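Local structure of ribonucleoside-diphosphate reductase, alpha chain (Actinobacillus ureae ATCC 25976, 6DQX) at residues L53-F58 with F95-G100. The protein is the catalytic subunit of a class Id ribonucleotide reductase, and probably reduces ribonucleoside diphosphates to deoxynucleotides with thioredoxin as the source of electrons. Sequence-based numbering, arbitrary orientation.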
loop_
_atom_site.group_PDB
_atom_site.type_symbol
_atom_site.label_atom_id
_atom_site.label_comp_id
_atom_site.label_asym_id
_atom_site.label_seq_id
_atom_site.Cartn_x
_atom_site.Cartn_y
_atom_site.Cartn_z
ATOM N N LEU A 53 5.183 -17.016 -35.676
ATOM C CA LEU A 53 5.996 -18.194 -35.972
ATOM C C LEU A 53 7.409 -18.048 -35.445
ATOM O O LEU A 53 7.965 -18.977 -34.902
ATOM C CB LEU A 53 6.029 -18.497 -37.486
ATOM C CG LEU A 53 4.749 -19.016 -38.139
ATOM C CD1 LEU A 53 4.845 -19.004 -39.672
ATOM C CD2 LEU A 53 4.434 -20.416 -37.615
ATOM N N GLU A 54 8.004 -16.873 -35.618
ATOM C CA GLU A 54 9.342 -16.603 -35.110
ATOM C C GLU A 54 9.414 -16.798 -33.591
ATOM O O GLU A 54 10.362 -17.366 -33.048
ATOM C CB GLU A 54 9.680 -15.163 -35.489
ATOM C CG GLU A 54 11.050 -14.683 -35.173
ATOM C CD GLU A 54 11.319 -13.361 -35.870
ATOM O OE1 GLU A 54 10.369 -12.552 -36.075
ATOM O OE2 GLU A 54 12.484 -13.145 -36.221
ATOM N N ARG A 55 8.403 -16.293 -32.917
ATOM C CA ARG A 55 8.302 -16.438 -31.468
ATOM C C ARG A 55 8.230 -17.927 -31.055
ATOM O O ARG A 55 8.916 -18.342 -30.114
ATOM C CB ARG A 55 7.085 -15.648 -30.978
ATOM C CG ARG A 55 6.895 -15.585 -29.475
ATOM C CD ARG A 55 7.949 -14.779 -28.763
ATOM N NE ARG A 55 7.793 -14.948 -27.318
ATOM C CZ ARG A 55 8.748 -15.211 -26.436
ATOM N NH1 ARG A 55 10.017 -15.311 -26.786
ATOM N NH2 ARG A 55 8.409 -15.370 -25.151
ATOM N N ILE A 56 7.459 -18.726 -31.784
ATOM C CA ILE A 56 7.308 -20.153 -31.441
ATOM C C ILE A 56 8.638 -20.880 -31.590
ATOM O O ILE A 56 9.037 -21.661 -30.734
ATOM C CB ILE A 56 6.203 -20.831 -32.268
ATOM C CG1 ILE A 56 4.829 -20.236 -31.922
ATOM C CG2 ILE A 56 6.219 -22.338 -32.082
ATOM C CD1 ILE A 56 3.801 -20.459 -33.014
ATOM N N ARG A 57 9.322 -20.634 -32.702
ATOM C CA ARG A 57 10.645 -21.188 -32.891
ATOM C C ARG A 57 11.616 -20.787 -31.785
ATOM O O ARG A 57 12.384 -21.626 -31.314
ATOM C CB ARG A 57 11.209 -20.769 -34.275
ATOM C CG ARG A 57 12.632 -21.265 -34.545
ATOM C CD ARG A 57 12.613 -22.732 -34.966
ATOM N NE ARG A 57 12.217 -22.896 -36.383
ATOM C CZ ARG A 57 11.769 -24.033 -36.943
ATOM N NH1 ARG A 57 11.626 -25.167 -36.236
ATOM N NH2 ARG A 57 11.439 -24.041 -38.231
ATOM N N PHE A 58 11.642 -19.500 -31.415
ATOM C CA PHE A 58 12.520 -19.027 -30.355
ATOM C C PHE A 58 12.217 -19.742 -29.031
ATOM O O PHE A 58 13.124 -20.155 -28.329
ATOM C CB PHE A 58 12.390 -17.515 -30.152
ATOM C CG PHE A 58 13.209 -16.991 -29.011
ATOM C CD1 PHE A 58 14.548 -16.671 -29.192
ATOM C CD2 PHE A 58 12.649 -16.835 -27.747
ATOM C CE1 PHE A 58 15.305 -16.182 -28.138
ATOM C CE2 PHE A 58 13.398 -16.360 -26.690
ATOM C CZ PHE A 58 14.731 -16.044 -26.878
ATOM N N PHE A 95 8.676 -15.499 -21.882
ATOM C CA PHE A 95 9.627 -16.619 -21.803
ATOM C C PHE A 95 10.855 -16.421 -22.691
ATOM O O PHE A 95 10.724 -16.116 -23.877
ATOM C CB PHE A 95 8.944 -17.962 -22.146
ATOM C CG PHE A 95 9.868 -19.149 -22.057
ATOM C CD1 PHE A 95 10.379 -19.553 -20.840
ATOM C CD2 PHE A 95 10.247 -19.855 -23.195
ATOM C CE1 PHE A 95 11.249 -20.641 -20.749
ATOM C CE2 PHE A 95 11.125 -20.937 -23.114
ATOM C CZ PHE A 95 11.597 -21.348 -21.898
ATOM N N GLY A 96 12.047 -16.623 -22.124
ATOM C CA GLY A 96 13.289 -16.412 -22.844
ATOM C C GLY A 96 13.678 -14.949 -23.073
ATOM O O GLY A 96 14.709 -14.691 -23.674
ATOM N N LEU A 97 12.871 -14.000 -22.608
ATOM C CA LEU A 97 13.146 -12.567 -22.760
ATOM C C LEU A 97 13.486 -11.920 -21.408
ATOM O O LEU A 97 13.251 -12.491 -20.343
ATOM C CB LEU A 97 11.936 -11.855 -23.369
ATOM C CG LEU A 97 11.329 -12.414 -24.658
ATOM C CD1 LEU A 97 10.136 -11.586 -25.094
ATOM C CD2 LEU A 97 12.365 -12.491 -25.765
ATOM N N ASP A 98 14.035 -10.705 -21.450
ATOM C CA ASP A 98 14.358 -9.980 -20.207
ATOM C C ASP A 98 13.131 -9.541 -19.414
ATOM O O ASP A 98 13.115 -9.639 -18.187
ATOM C CB ASP A 98 15.225 -8.754 -20.523
ATOM C CG ASP A 98 16.599 -9.132 -21.023
ATOM O OD1 ASP A 98 17.044 -10.273 -20.768
ATOM O OD2 ASP A 98 17.252 -8.281 -21.666
ATOM N N ARG A 99 12.106 -9.069 -20.113
ATOM C CA ARG A 99 10.940 -8.491 -19.457
ATOM C C ARG A 99 10.120 -9.517 -18.669
ATOM O O ARG A 99 10.137 -10.718 -18.985
ATOM C CB ARG A 99 10.043 -7.762 -20.463
ATOM C CG ARG A 99 9.347 -8.624 -21.512
ATOM C CD ARG A 99 8.331 -7.803 -22.286
ATOM N NE ARG A 99 7.522 -8.612 -23.198
ATOM C CZ ARG A 99 6.568 -8.129 -24.004
ATOM N NH1 ARG A 99 6.292 -6.822 -24.030
ATOM N NH2 ARG A 99 5.884 -8.950 -24.798
ATOM N N GLY A 100 9.431 -9.028 -17.638
ATOM C CA GLY A 100 8.371 -9.785 -16.963
ATOM C C GLY A 100 8.776 -11.101 -16.331
ATOM O O GLY A 100 9.961 -11.360 -16.038
#
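Phe58, on helix 52-67, faces Gly96 in the loop that follows helix 89-94, with 8.0 Å between their CA atoms, so side chains from both segments close the gap. Arg55 carries the polar part of the contact. Its guanidinium approaches the carbonyl of Phe95 end-on and gives both terminal nitrogens to one oxygen. Arg55 NH2 lies 2.7 Å from Phe95 O, in the carbonyl plane on a lone pair. Arg55 NH1 makes a longer, more bent bond to Phe95 O (N-H...O angle 136°). Because Phe95 is the first residue to leave helical geometry after helix 89-94, the arginine grips the chain just where that helix ends. The loop runs on to strand 105-109, part of the sheet of the ribonucleotide reductase barrel, so the contact ties helix 52-67 to the segment entering it. Arg55 NE bonds to Trp92 O and Arg55 NH2 weakly to Ile91 O, which fixes the guanidinium's rotation. Leu97 covers one face of this group with CD1, off-centre, and sets CD2 3.8 Å from Arg55 NH1. The Phe58 ring, sent out with CG anti to the backbone N (chi1 176°), turns its edge to the loop, CZ coming within 3.5 Å of Gly96 O. Phe58 CE2 also meets Leu97 CD2 at 4.1 Å. Gly96 N bonds to Glu322 of helix 308-327, against which the Phe95 side chain also packs.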